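Local coordinates for protein putative Chlorite dismutase TA0507 (Thermoplasma acidophilum, PDB 3DTZ) that probably binds heme and acts as an oxidoreductase of the chlorite dismutase family, although its own reaction is not established, at residues 26-31 with 227-232; 45-50 with 103-108; 49-54 with 237-242; 56-61 with 96-101; 112-117 with 193-198. All blocks are in the same frame, centred on the assembly; numbering follows the deposited sequence.

Interaction 1: 26-31 with 227-232; sequences TSVLSY and PILLGR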
# COMPACT_ATOMS: atom_id res chain seq x y z
N THR D 26 -13.83 -10.61 20.68
CA THR D 26 -12.41 -11.00 20.69
C THR D 26 -11.58 -10.03 19.85
O THR D 26 -12.09 -9.40 18.91
CB THR D 26 -12.20 -12.45 20.25
OG1 THR D 26 -10.84 -12.83 20.47
CG2 THR D 26 -12.60 -12.65 18.75
N SER D 27 -10.30 -9.92 20.21
CA SER D 27 -9.37 -9.12 19.42
C SER D 27 -8.08 -9.87 19.22
O SER D 27 -7.64 -10.61 20.10
CB SER D 27 -9.08 -7.79 20.12
OG SER D 27 -10.14 -6.86 19.91
N VAL D 28 -7.49 -9.65 18.04
CA VAL D 28 -6.14 -10.13 17.79
C VAL D 28 -5.33 -8.87 17.45
O VAL D 28 -5.75 -8.09 16.59
CB VAL D 28 -6.11 -11.12 16.61
CG1 VAL D 28 -4.67 -11.55 16.33
CG2 VAL D 28 -7.03 -12.38 16.92
N LEU D 29 -4.20 -8.68 18.13
CA LEU D 29 -3.30 -7.53 17.90
C LEU D 29 -1.91 -8.07 17.59
O LEU D 29 -1.48 -9.04 18.21
CB LEU D 29 -3.19 -6.64 19.16
CG LEU D 29 -4.47 -6.28 19.94
CD1 LEU D 29 -4.09 -5.39 21.13
CD2 LEU D 29 -5.49 -5.59 19.01
N SER D 30 -1.20 -7.44 16.66
CA SER D 30 0.20 -7.80 16.47
C SER D 30 1.08 -6.54 16.49
O SER D 30 0.61 -5.45 16.15
CB SER D 30 0.40 -8.62 15.20
OG SER D 30 0.12 -7.85 14.03
N TYR D 31 2.31 -6.71 16.96
CA TYR D 31 3.24 -5.60 17.13
C TYR D 31 4.62 -5.99 16.67
O TYR D 31 5.01 -7.16 16.78
CB TYR D 31 3.33 -5.18 18.61
CG TYR D 31 2.11 -4.44 19.11
CD1 TYR D 31 0.98 -5.15 19.57
CD2 TYR D 31 2.07 -3.06 19.09
CE1 TYR D 31 -0.17 -4.49 20.01
CE2 TYR D 31 0.92 -2.36 19.53
CZ TYR D 31 -0.18 -3.09 19.99
OH TYR D 31 -1.28 -2.42 20.41
N PRO D 227 -3.83 -10.26 6.28
CA PRO D 227 -2.68 -11.14 6.49
C PRO D 227 -3.12 -12.41 7.19
O PRO D 227 -4.03 -12.36 8.00
CB PRO D 227 -1.80 -10.34 7.46
CG PRO D 227 -2.81 -9.52 8.29
CD PRO D 227 -3.84 -9.13 7.23
N ILE D 228 -2.45 -13.54 6.91
CA ILE D 228 -2.59 -14.71 7.75
C ILE D 228 -1.47 -14.68 8.79
O ILE D 228 -0.28 -14.70 8.44
CB ILE D 228 -2.56 -16.03 6.92
CG1 ILE D 228 -3.72 -16.03 5.91
CG2 ILE D 228 -2.61 -17.26 7.86
CD1 ILE D 228 -3.99 -17.42 5.25
N LEU D 229 -1.87 -14.62 10.06
CA LEU D 229 -0.93 -14.60 11.17
C LEU D 229 -0.74 -16.03 11.69
O LEU D 229 -1.71 -16.74 11.88
CB LEU D 229 -1.48 -13.74 12.31
CG LEU D 229 -1.80 -12.26 11.97
CD1 LEU D 229 -2.14 -11.52 13.21
CD2 LEU D 229 -0.62 -11.61 11.29
N LEU D 230 0.51 -16.44 11.86
CA LEU D 230 0.81 -17.77 12.42
C LEU D 230 1.72 -17.53 13.60
O LEU D 230 2.79 -16.94 13.45
CB LEU D 230 1.54 -18.63 11.38
CG LEU D 230 2.06 -19.98 11.87
CD1 LEU D 230 0.88 -20.89 12.27
CD2 LEU D 230 2.94 -20.67 10.81
N GLY D 231 1.27 -18.01 14.77
CA GLY D 231 1.96 -17.80 16.02
C GLY D 231 2.30 -19.08 16.76
O GLY D 231 1.66 -20.13 16.57
N ARG D 232 3.34 -18.99 17.60
CA ARG D 232 3.79 -20.09 18.45
C ARG D 232 3.56 -19.62 19.89
O ARG D 232 4.04 -18.56 20.29
CB ARG D 232 5.27 -20.39 18.18
CG ARG D 232 6.01 -21.16 19.32
CD ARG D 232 5.67 -22.62 19.41
NE ARG D 232 6.42 -23.16 20.56
CZ ARG D 232 7.70 -23.56 20.54
NH1 ARG D 232 8.41 -23.58 19.41
NH2 ARG D 232 8.26 -23.99 21.66
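Leu-229 touches strand 25-33 with one methyl: its CD1 lies 4.0 Å from Val-28 CG1 and 4.3 Å from Ser-30 CB. These carbons do all the joining, and the contact is purely van der Waals. Val-28 holds CG1 opposite its backbone N (chi1 177°), and the two apolar side chains run past each other in opposite senses instead of meeting end on. Leu-229 is extended beyond its first bend (chi2 -172°), which carries CD1 across a wide gap, for the nearest CA atoms, those of Ser-30 and Leu-229, are 8.7 Å apart. Ser-30 offers its CB methylene to the leucine while its hydroxyl is engaged with Ser-109 OG, so the polar atom of this buried residue is satisfied beside an apolar neighbour. A second layer fixes these groups: Val-28 also packs on Ile-80, and Leu-229 on Arg-74. Next to Leu-229, the backbone N of Ile-228 bonds to Asp-191 of the second subunit, tying the residue that leads into this strand to a neighbouring subunit. The two strands are not partners in the curled antiparallel sheet; they face each other across the interior of a barrel made by two ferredoxin-like halves. Strand 25-33 runs between strands 79-85 and 106-116 in the first half, whereas strand 229-234 lies between strands 64-72 and 139-147.

Interaction 2: 45-50 with 103-108; sequences RSLDRM and RPIAVS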
# COMPACT_ATOMS: atom_id res chain seq x y z
N ARG D 45 15.50 -6.58 30.12
CA ARG D 45 14.81 -6.68 31.41
C ARG D 45 13.53 -5.84 31.46
O ARG D 45 12.49 -6.29 31.97
CB ARG D 45 15.75 -6.30 32.57
CG ARG D 45 16.71 -7.42 32.97
CD ARG D 45 17.47 -7.08 34.26
NE ARG D 45 18.25 -5.86 34.09
CZ ARG D 45 19.53 -5.82 33.71
NH1 ARG D 45 20.22 -6.94 33.47
NH2 ARG D 45 20.12 -4.64 33.58
N SER D 46 13.62 -4.63 30.89
CA SER D 46 12.48 -3.73 30.76
C SER D 46 11.37 -4.38 29.92
O SER D 46 10.19 -4.33 30.28
CB SER D 46 12.91 -2.41 30.12
OG SER D 46 11.83 -1.49 30.10
N LEU D 47 11.74 -5.00 28.80
CA LEU D 47 10.74 -5.68 27.98
C LEU D 47 10.07 -6.82 28.76
O LEU D 47 8.85 -7.02 28.69
CB LEU D 47 11.35 -6.22 26.66
CG LEU D 47 10.43 -7.09 25.79
CD1 LEU D 47 9.17 -6.29 25.42
CD2 LEU D 47 11.15 -7.64 24.54
N ASP D 48 10.88 -7.57 29.52
CA ASP D 48 10.38 -8.71 30.27
C ASP D 48 9.38 -8.25 31.32
O ASP D 48 8.29 -8.84 31.48
CB ASP D 48 11.57 -9.44 30.92
CG ASP D 48 11.15 -10.55 31.84
OD1 ASP D 48 10.55 -11.55 31.38
OD2 ASP D 48 11.45 -10.42 33.05
N ARG D 49 9.74 -7.19 32.03
CA ARG D 49 8.86 -6.66 33.07
C ARG D 49 7.56 -6.17 32.43
O ARG D 49 6.46 -6.36 32.98
CB ARG D 49 9.55 -5.55 33.87
CG ARG D 49 10.69 -6.01 34.74
CD ARG D 49 11.15 -4.87 35.69
NE ARG D 49 11.57 -3.68 34.94
CZ ARG D 49 12.83 -3.40 34.61
NH1 ARG D 49 13.83 -4.20 34.96
NH2 ARG D 49 13.09 -2.29 33.92
N MSE D 50 7.67 -5.55 31.27
CA MSE D 50 6.46 -5.05 30.61
C MSE D 50 5.49 -6.16 30.14
O MSE D 50 4.28 -6.02 30.27
CB MSE D 50 6.83 -4.13 29.46
CG MSE D 50 5.61 -3.55 28.79
SE MSE D 50 5.35 -4.39 27.11
CE MSE D 50 6.66 -3.37 26.29
N ARG D 103 3.75 1.13 22.68
CA ARG D 103 4.12 2.29 21.84
C ARG D 103 5.54 2.88 22.02
O ARG D 103 6.13 3.31 21.03
CB ARG D 103 3.01 3.36 21.77
CG ARG D 103 2.98 4.33 22.85
CD ARG D 103 2.13 5.56 22.45
NE ARG D 103 0.72 5.22 22.23
CZ ARG D 103 -0.23 5.14 23.17
NH1 ARG D 103 0.06 5.32 24.48
NH2 ARG D 103 -1.47 4.88 22.83
N PRO D 104 6.11 2.89 23.25
CA PRO D 104 7.49 3.41 23.36
C PRO D 104 8.53 2.57 22.62
O PRO D 104 9.62 3.09 22.32
CB PRO D 104 7.76 3.37 24.88
CG PRO D 104 6.40 3.31 25.51
CD PRO D 104 5.59 2.47 24.57
N ILE D 105 8.22 1.30 22.32
CA ILE D 105 9.21 0.41 21.69
C ILE D 105 8.75 -0.31 20.41
O ILE D 105 9.52 -1.10 19.85
CB ILE D 105 9.73 -0.67 22.69
CG1 ILE D 105 8.57 -1.56 23.18
CG2 ILE D 105 10.47 0.02 23.85
CD1 ILE D 105 9.01 -2.86 23.85
N ALA D 106 7.50 -0.13 20.02
CA ALA D 106 6.96 -0.97 18.94
C ALA D 106 5.81 -0.30 18.21
O ALA D 106 5.24 0.67 18.71
CB ALA D 106 6.46 -2.28 19.52
N VAL D 107 5.48 -0.80 17.03
CA VAL D 107 4.29 -0.33 16.32
C VAL D 107 3.35 -1.50 16.05
O VAL D 107 3.80 -2.63 15.92
CB VAL D 107 4.68 0.36 14.99
CG1 VAL D 107 5.27 -0.64 14.01
CG2 VAL D 107 3.48 1.09 14.39
N SER D 108 2.05 -1.24 15.98
CA SER D 108 1.13 -2.34 15.70
C SER D 108 1.13 -2.62 14.22
O SER D 108 1.10 -1.70 13.40
CB SER D 108 -0.27 -2.04 16.19
OG SER D 108 -1.15 -3.15 15.96
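Leu-47, on a helical turn, and Ile-105, in the bend just before a strand, bring their backbones nearest, with 8.9 Å between their CA atoms, a gap bridged by side chains alone. Ile-105 carries the contact on its side, and its CD1 meets two residues. Met-50, a selenomethionine, reaches it tip to tip, and CE stands only 3.4 Å from Ile-105 CD1, closer than ordinary van der Waals packing. The methionine chain is bent at both chi2 and chi3, so that CE ends against the isoleucine. Leu-47 comes in at a slant, with CD1 3.8 Å from the same Ile-105 CD1. Here the first helix of a ferredoxin-like half, helix 41-60, rests on the connection from its second helix, 88-102, to its last strand, 106-116. Ile-105 places CG1 between its backbone N and carbonyl carbon (chi1 61°), a crowded position that sends CD1 to the helix. On the strand side Ile-105 packs against Leu-33 and its backbone bonds to that of Leu-34. Leu-47 is covered as well by Ala-240 and Leu-244 of the C-terminal region, while Arg-103, at the start of the bend, forms a salt bridge to Asp-78 of the third subunit.

Interaction 3: 49-54 with 237-242; sequences RMMRSI and GDIAGF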
# COMPACT_ATOMS: atom_id res chain seq x y z
N ARG D 49 9.74 -7.19 32.03
CA ARG D 49 8.86 -6.66 33.07
C ARG D 49 7.56 -6.17 32.43
O ARG D 49 6.46 -6.36 32.98
CB ARG D 49 9.55 -5.55 33.87
CG ARG D 49 10.69 -6.01 34.74
CD ARG D 49 11.15 -4.87 35.69
NE ARG D 49 11.57 -3.68 34.94
CZ ARG D 49 12.83 -3.40 34.61
NH1 ARG D 49 13.83 -4.20 34.96
NH2 ARG D 49 13.09 -2.29 33.92
N MSE D 50 7.67 -5.55 31.27
CA MSE D 50 6.46 -5.05 30.61
C MSE D 50 5.49 -6.16 30.14
O MSE D 50 4.28 -6.02 30.27
CB MSE D 50 6.83 -4.13 29.46
CG MSE D 50 5.61 -3.55 28.79
SE MSE D 50 5.35 -4.39 27.11
CE MSE D 50 6.66 -3.37 26.29
N MSE D 51 6.01 -7.23 29.56
CA MSE D 51 5.18 -8.36 29.12
C MSE D 51 4.54 -9.10 30.30
O MSE D 51 3.36 -9.47 30.26
CB MSE D 51 6.00 -9.34 28.31
CG MSE D 51 6.51 -8.78 27.02
SE MSE D 51 5.00 -8.70 25.74
CE MSE D 51 6.00 -7.95 24.30
N ARG D 52 5.32 -9.30 31.36
CA ARG D 52 4.76 -9.88 32.58
C ARG D 52 3.61 -9.01 33.11
O ARG D 52 2.57 -9.52 33.49
CB ARG D 52 5.85 -10.11 33.63
CG ARG D 52 6.70 -11.34 33.32
CD ARG D 52 7.69 -11.69 34.45
NE ARG D 52 8.84 -10.79 34.45
CZ ARG D 52 9.20 -9.98 35.44
NH1 ARG D 52 8.52 -9.93 36.59
NH2 ARG D 52 10.28 -9.22 35.29
N SER D 53 3.79 -7.69 33.11
CA SER D 53 2.75 -6.78 33.56
C SER D 53 1.47 -6.82 32.71
O SER D 53 0.36 -6.81 33.25
CB SER D 53 3.27 -5.36 33.70
OG SER D 53 2.25 -4.53 34.24
N ILE D 54 1.61 -6.88 31.38
CA ILE D 54 0.46 -7.06 30.49
C ILE D 54 -0.30 -8.33 30.87
O ILE D 54 -1.51 -8.30 31.06
CB ILE D 54 0.89 -7.10 28.99
CG1 ILE D 54 1.47 -5.74 28.59
CG2 ILE D 54 -0.30 -7.48 28.09
CD1 ILE D 54 1.92 -5.64 27.13
N GLY D 237 6.68 -14.42 30.63
CA GLY D 237 8.05 -14.38 31.16
C GLY D 237 9.16 -14.89 30.26
O GLY D 237 10.35 -14.74 30.60
N ASP D 238 8.80 -15.50 29.13
CA ASP D 238 9.80 -16.09 28.22
C ASP D 238 10.00 -15.27 26.94
O ASP D 238 11.02 -15.42 26.24
CB ASP D 238 9.39 -17.52 27.82
CG ASP D 238 9.47 -18.50 28.97
OD1 ASP D 238 10.18 -18.23 29.97
OD2 ASP D 238 8.83 -19.56 28.87
N ILE D 239 9.06 -14.37 26.66
CA ILE D 239 9.06 -13.68 25.34
C ILE D 239 10.28 -12.75 25.12
O ILE D 239 10.88 -12.77 24.05
CB ILE D 239 7.62 -13.08 24.98
CG1 ILE D 239 7.49 -12.68 23.49
CG2 ILE D 239 7.28 -11.93 25.90
CD1 ILE D 239 7.95 -13.72 22.52
N ALA D 240 10.68 -11.98 26.13
CA ALA D 240 11.82 -11.08 25.97
C ALA D 240 13.09 -11.86 25.62
O ALA D 240 13.90 -11.43 24.78
CB ALA D 240 12.01 -10.21 27.22
N GLY D 241 13.25 -13.03 26.23
CA GLY D 241 14.38 -13.88 25.91
C GLY D 241 14.40 -14.43 24.50
O GLY D 241 15.47 -14.60 23.91
N PHE D 242 13.22 -14.73 23.97
CA PHE D 242 13.10 -15.16 22.59
C PHE D 242 13.31 -14.00 21.62
O PHE D 242 13.91 -14.20 20.55
CB PHE D 242 11.74 -15.82 22.34
CG PHE D 242 11.63 -17.22 22.91
CD1 PHE D 242 12.48 -18.23 22.44
CD2 PHE D 242 10.69 -17.52 23.91
CE1 PHE D 242 12.39 -19.53 22.95
CE2 PHE D 242 10.61 -18.82 24.43
CZ PHE D 242 11.46 -19.82 23.95
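Met-51, a selenomethionine, and Ile-239 cross at a slant where helices 41-60 and 236-243 meet. Ile-239 CG2 lies 3.4 Å from Met-51 CG, tighter than a usual carbon contact, and 3.8 Å from Met-51 CB; SE is farther along, 4.0 Å from the same methyl. The conformations explain this. Ile-239 has its longer arm opposite the backbone N (chi1 -165°), so CG1 and CD1 lead away and the short branch CG2 is left facing helix 41-60. Met-51 turns at chi2 (-75°) and then runs straight, carrying its end past the isoleucine; it also packs on Met-102. Beside this pair the backbones come close, with 5.8 Å between the CA atoms of Arg-52 and Gly-237. Arg-52 lays its CG 4.0 Å from Gly-237 CA, then kinks at chi3 and takes its guanidinium back along its own helix to a salt bridge with Asp-48. Helix 236-243 thus packs the C-terminal end of the chain onto the first long helix of the ferredoxin-like half, and Ile-239 also rests on Val-234 and Arg-71. The chemistry implies cohesion by shape: the buried pair is apolar, and at the exposed margin arginine contributes methylene, its charge being matched within helix 41-60.

Interaction 4: 56-61 with 96-101; sequences EFFSAN and ERVQAS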
# COMPACT_ATOMS: atom_id res chain seq x y z
N GLU D 56 -0.35 -9.87 33.72
CA GLU D 56 -0.98 -9.64 35.02
C GLU D 56 -2.27 -8.80 34.90
O GLU D 56 -3.24 -9.05 35.64
CB GLU D 56 0.01 -9.02 36.02
CG GLU D 56 0.28 -7.51 35.88
CD GLU D 56 1.34 -6.96 36.86
OE1 GLU D 56 2.29 -7.69 37.21
OE2 GLU D 56 1.22 -5.78 37.27
N PHE D 57 -2.28 -7.83 33.98
CA PHE D 57 -3.47 -7.00 33.70
C PHE D 57 -4.67 -7.88 33.31
O PHE D 57 -5.78 -7.71 33.82
CB PHE D 57 -3.16 -5.99 32.59
CG PHE D 57 -4.37 -5.29 32.02
CD1 PHE D 57 -4.85 -4.10 32.61
CD2 PHE D 57 -5.01 -5.79 30.89
CE1 PHE D 57 -5.98 -3.43 32.09
CE2 PHE D 57 -6.13 -5.12 30.36
CZ PHE D 57 -6.61 -3.94 30.96
N PHE D 58 -4.42 -8.81 32.38
CA PHE D 58 -5.46 -9.73 31.92
C PHE D 58 -5.86 -10.72 33.02
O PHE D 58 -7.04 -10.98 33.20
CB PHE D 58 -5.03 -10.43 30.61
CG PHE D 58 -5.12 -9.51 29.40
CD1 PHE D 58 -6.32 -9.30 28.76
CD2 PHE D 58 -3.98 -8.81 28.97
CE1 PHE D 58 -6.40 -8.43 27.65
CE2 PHE D 58 -4.03 -7.92 27.89
CZ PHE D 58 -5.24 -7.73 27.22
N SER D 59 -4.89 -11.24 33.77
CA SER D 59 -5.20 -12.24 34.79
C SER D 59 -5.98 -11.63 35.93
O SER D 59 -6.68 -12.33 36.65
CB SER D 59 -3.93 -12.86 35.36
OG SER D 59 -3.24 -13.54 34.32
N ALA D 60 -5.82 -10.32 36.13
CA ALA D 60 -6.42 -9.65 37.29
C ALA D 60 -7.91 -9.38 37.12
O ALA D 60 -8.60 -9.23 38.12
CB ALA D 60 -5.68 -8.35 37.61
N ASN D 61 -8.39 -9.34 35.88
CA ASN D 61 -9.81 -9.10 35.60
C ASN D 61 -10.59 -10.34 35.12
O ASN D 61 -10.35 -10.84 34.00
CB ASN D 61 -9.98 -7.92 34.62
CG ASN D 61 -11.38 -7.33 34.66
OD1 ASN D 61 -12.36 -8.05 34.84
ND2 ASN D 61 -11.47 -6.00 34.52
N GLU D 96 -6.13 -0.41 24.77
CA GLU D 96 -5.37 0.78 25.19
C GLU D 96 -4.20 0.44 26.10
O GLU D 96 -3.15 1.06 26.02
CB GLU D 96 -6.27 1.77 25.88
CG GLU D 96 -7.21 2.45 24.88
CD GLU D 96 -8.32 3.21 25.54
OE1 GLU D 96 -8.67 2.95 26.73
OE2 GLU D 96 -8.87 4.07 24.83
N ARG D 97 -4.41 -0.57 26.95
CA ARG D 97 -3.38 -1.04 27.85
C ARG D 97 -2.18 -1.62 27.08
O ARG D 97 -1.02 -1.29 27.38
CB ARG D 97 -3.97 -2.13 28.76
CG ARG D 97 -2.95 -2.81 29.70
CD ARG D 97 -2.48 -1.88 30.79
NE ARG D 97 -1.60 -2.57 31.76
CZ ARG D 97 -0.33 -2.86 31.52
NH1 ARG D 97 0.23 -2.50 30.37
NH2 ARG D 97 0.41 -3.48 32.43
N VAL D 98 -2.47 -2.53 26.16
CA VAL D 98 -1.44 -3.13 25.31
C VAL D 98 -0.75 -2.02 24.47
O VAL D 98 0.47 -1.91 24.44
CB VAL D 98 -2.02 -4.25 24.43
CG1 VAL D 98 -0.93 -4.75 23.44
CG2 VAL D 98 -2.52 -5.42 25.33
N GLN D 99 -1.54 -1.20 23.81
CA GLN D 99 -0.96 -0.10 23.03
C GLN D 99 -0.05 0.84 23.84
O GLN D 99 1.02 1.22 23.36
CB GLN D 99 -2.06 0.68 22.29
CG GLN D 99 -1.52 1.68 21.28
CD GLN D 99 -1.83 1.28 19.85
OE1 GLN D 99 -1.48 0.16 19.40
NE2 GLN D 99 -2.56 2.19 19.12
N ALA D 100 -0.47 1.22 25.05
CA ALA D 100 0.30 2.16 25.89
C ALA D 100 1.63 1.54 26.26
O ALA D 100 2.65 2.23 26.35
CB ALA D 100 -0.48 2.52 27.15
N SER D 101 1.61 0.22 26.48
CA SER D 101 2.83 -0.50 26.86
C SER D 101 3.77 -0.70 25.69
O SER D 101 5.01 -0.67 25.86
CB SER D 101 2.48 -1.86 27.49
OG SER D 101 2.11 -1.62 28.85
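Phe-57 and Arg-97 join the two helices, 41-60 and 88-102, that pack side by side on a ferredoxin-like half. The tight part is a CH-pi contact: Arg-97 CG sits over one face of the phenyl ring, 3.6 Å from its centroid and 8° off the ring normal. Arg-97 turns sharply at chi2 (70°), so its chain passes over the ring in the sense opposite to the phenylalanine, and NE comes 3.7 Å from Phe-57 CD1. Its guanidinium is tilted against the ring, the planes 66° apart, so this is no flat stack. Replacing Phe-57 with a serine would probably uncover the arginine methylenes and leave the long side chain freer to swing. The outer side is looser: in the conformer described, the exposed Glu-56 holds OE2 5.4 Å from Arg-97 NH2, a doubtful measure since the side chain takes two positions. Inward, Phe-58 is buried and its ring stacks on that of Phe-67, while Val-98 also packs against Leu-29 and Tyr-31 of strand 25-33. Phe-58 and Val-98 cross at about a right angle, and Val-98 CG2 lies at the phenyl edge, in the ring plane, 3.9 Å from Phe-58 CE2.

Interaction 5: 112-117 with 193-198; sequences SISIYD and EFVVLY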
# COMPACT_ATOMS: atom_id res chain seq x y z
N SER D 112 -7.79 -6.50 15.10
CA SER D 112 -9.16 -6.82 14.68
C SER D 112 -10.01 -6.81 15.93
O SER D 112 -9.51 -6.98 17.02
CB SER D 112 -9.23 -8.20 14.00
OG SER D 112 -8.88 -9.23 14.90
N ILE D 113 -11.30 -6.55 15.77
CA ILE D 113 -12.29 -6.69 16.85
C ILE D 113 -13.49 -7.35 16.20
O ILE D 113 -13.97 -6.94 15.13
CB ILE D 113 -12.65 -5.33 17.52
CG1 ILE D 113 -13.80 -5.48 18.53
CG2 ILE D 113 -13.10 -4.27 16.46
CD1 ILE D 113 -13.41 -6.05 19.84
N SER D 114 -13.97 -8.42 16.81
CA SER D 114 -15.01 -9.22 16.17
C SER D 114 -15.77 -9.98 17.27
O SER D 114 -15.41 -9.91 18.46
CB SER D 114 -14.39 -10.19 15.18
OG SER D 114 -13.47 -11.05 15.81
N ILE D 115 -16.82 -10.70 16.85
CA ILE D 115 -17.73 -11.34 17.81
C ILE D 115 -17.81 -12.81 17.47
O ILE D 115 -18.08 -13.15 16.33
CB ILE D 115 -19.15 -10.72 17.66
CG1 ILE D 115 -19.13 -9.25 18.06
CG2 ILE D 115 -20.17 -11.44 18.55
CD1 ILE D 115 -19.80 -8.40 16.99
N TYR D 116 -17.62 -13.70 18.44
CA TYR D 116 -17.69 -15.14 18.14
C TYR D 116 -19.09 -15.57 17.65
O TYR D 116 -20.10 -15.18 18.23
CB TYR D 116 -17.37 -15.96 19.41
CG TYR D 116 -15.91 -15.94 19.81
CD1 TYR D 116 -14.97 -16.74 19.17
CD2 TYR D 116 -15.49 -15.09 20.84
CE1 TYR D 116 -13.59 -16.69 19.56
CE2 TYR D 116 -14.15 -15.03 21.26
CZ TYR D 116 -13.21 -15.84 20.63
OH TYR D 116 -11.91 -15.77 21.03
N ASP D 117 -19.12 -16.38 16.59
CA ASP D 117 -20.33 -17.08 16.20
C ASP D 117 -20.33 -18.40 17.00
O ASP D 117 -19.55 -19.31 16.73
CB ASP D 117 -20.32 -17.35 14.70
CG ASP D 117 -21.52 -18.17 14.23
OD1 ASP D 117 -22.41 -18.49 15.06
OD2 ASP D 117 -21.57 -18.49 13.02
N GLU D 193 -15.34 -9.05 6.95
CA GLU D 193 -16.61 -9.58 7.45
C GLU D 193 -16.43 -10.57 8.57
O GLU D 193 -17.25 -10.62 9.49
CB GLU D 193 -17.41 -10.23 6.32
CG GLU D 193 -17.87 -9.18 5.30
CD GLU D 193 -18.47 -9.72 4.00
OE1 GLU D 193 -18.30 -10.91 3.66
OE2 GLU D 193 -19.12 -8.89 3.29
N PHE D 194 -15.38 -11.38 8.45
CA PHE D 194 -15.05 -12.42 9.43
C PHE D 194 -13.60 -12.35 9.87
O PHE D 194 -12.72 -11.95 9.11
CB PHE D 194 -15.32 -13.81 8.85
CG PHE D 194 -16.74 -13.99 8.36
CD1 PHE D 194 -17.75 -14.33 9.26
CD2 PHE D 194 -17.06 -13.82 7.01
CE1 PHE D 194 -19.06 -14.49 8.83
CE2 PHE D 194 -18.40 -13.98 6.56
CZ PHE D 194 -19.39 -14.33 7.50
N VAL D 195 -13.34 -12.75 11.11
CA VAL D 195 -11.97 -13.07 11.49
C VAL D 195 -12.01 -14.54 11.94
O VAL D 195 -12.78 -14.90 12.86
CB VAL D 195 -11.41 -12.14 12.57
CG1 VAL D 195 -9.92 -12.51 12.85
CG2 VAL D 195 -11.52 -10.65 12.16
N VAL D 196 -11.27 -15.40 11.25
CA VAL D 196 -11.34 -16.82 11.60
C VAL D 196 -10.09 -17.16 12.40
O VAL D 196 -8.98 -16.75 12.02
CB VAL D 196 -11.52 -17.74 10.38
CG1 VAL D 196 -12.01 -19.05 10.84
CG2 VAL D 196 -12.62 -17.18 9.44
N LEU D 197 -10.29 -17.81 13.54
CA LEU D 197 -9.19 -18.13 14.47
C LEU D 197 -9.08 -19.65 14.65
O LEU D 197 -10.11 -20.33 14.78
CB LEU D 197 -9.46 -17.49 15.84
CG LEU D 197 -9.84 -16.01 15.82
CD1 LEU D 197 -10.19 -15.51 17.21
CD2 LEU D 197 -8.75 -15.15 15.17
N TYR D 198 -7.85 -20.15 14.73
CA TYR D 198 -7.62 -21.59 14.95
C TYR D 198 -6.52 -21.79 15.96
O TYR D 198 -5.49 -21.13 15.86
CB TYR D 198 -7.19 -22.28 13.67
CG TYR D 198 -8.17 -22.05 12.57
CD1 TYR D 198 -9.29 -22.88 12.46
CD2 TYR D 198 -8.04 -20.96 11.72
CE1 TYR D 198 -10.23 -22.66 11.47
CE2 TYR D 198 -8.99 -20.72 10.71
CZ TYR D 198 -10.07 -21.58 10.60
OH TYR D 198 -11.03 -21.37 9.65
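Val-195 packs between Ser-112 and Ser-114, where the axes of strand segments 112-116 and 194-198 pass 7.4 Å apart at 78°. Its side chain can be followed outward. CB faces Ser-114 and lies 4.0 Å from Ser-114 OG. CG1, opposite the backbone N, runs to the other serine and ends 4.0 Å from Ser-112 OG. CG2 makes the closest touch, 3.8 Å from Ser-112 CB, and also comes within 4.2 Å of Ser-114 CB. The valine therefore packs on both serines. Each serine sets its hydroxyl between backbone N and carbonyl carbon (chi1 63° in Ser-112), which turns OG to the valine. Farther along, Leu-197 and Tyr-116 cross at about a right angle, with Leu-197 CD1 4.3 Å from Tyr-116 CE1. The strands belong to the two different halves of the barrel, and strand 180-185 lies between them in the sheet, bonded to both. At the start of strand 194-200, just before Val-195, Glu-193 and Phe-194 both face Met-145 in a classic beta bulge. The hydroxyls are spent on other partners: Ser-114 OG bonds to Thr-184 OG1, which also holds Val-195 O, Ser-112 OG makes a weak hydrogen bond with Val-28 N, and Tyr-116 OH bonds to Ser-84 and Thr-26. What the contact implies is a mixed interior, in which buried hydroxyls bonded to neighbouring strands sit beside the methyls, and the crossing strands themselves meet mostly through van der Waals touches of methyls on serine CB and OG.

Interactions 1 and 5 are wholly buried inside the barrel and bring its two halves together; strands 25-33 and 106-116 are bonded neighbours, with Thr-26 N 2.8 Å from Ser-114 O, so the two contacts share one wall. There, methyls pack on serines whose hydroxyls are bonded to other strands. Interactions 2, 3 and 4 lie farther out, partly buried, and all use helix 41-60. Interactions 2 and 3 use successive residues, Met-50 and Met-51. Interaction 2 is purely apolar, interaction 3 adds an arginine methylene at its exposed margin, and interaction 4 rests on an arginine chain over a phenyl face. Tyr-31 OH, 2.8 Å from Gln-99 OE1, links interaction 1 to the helix of interaction 4.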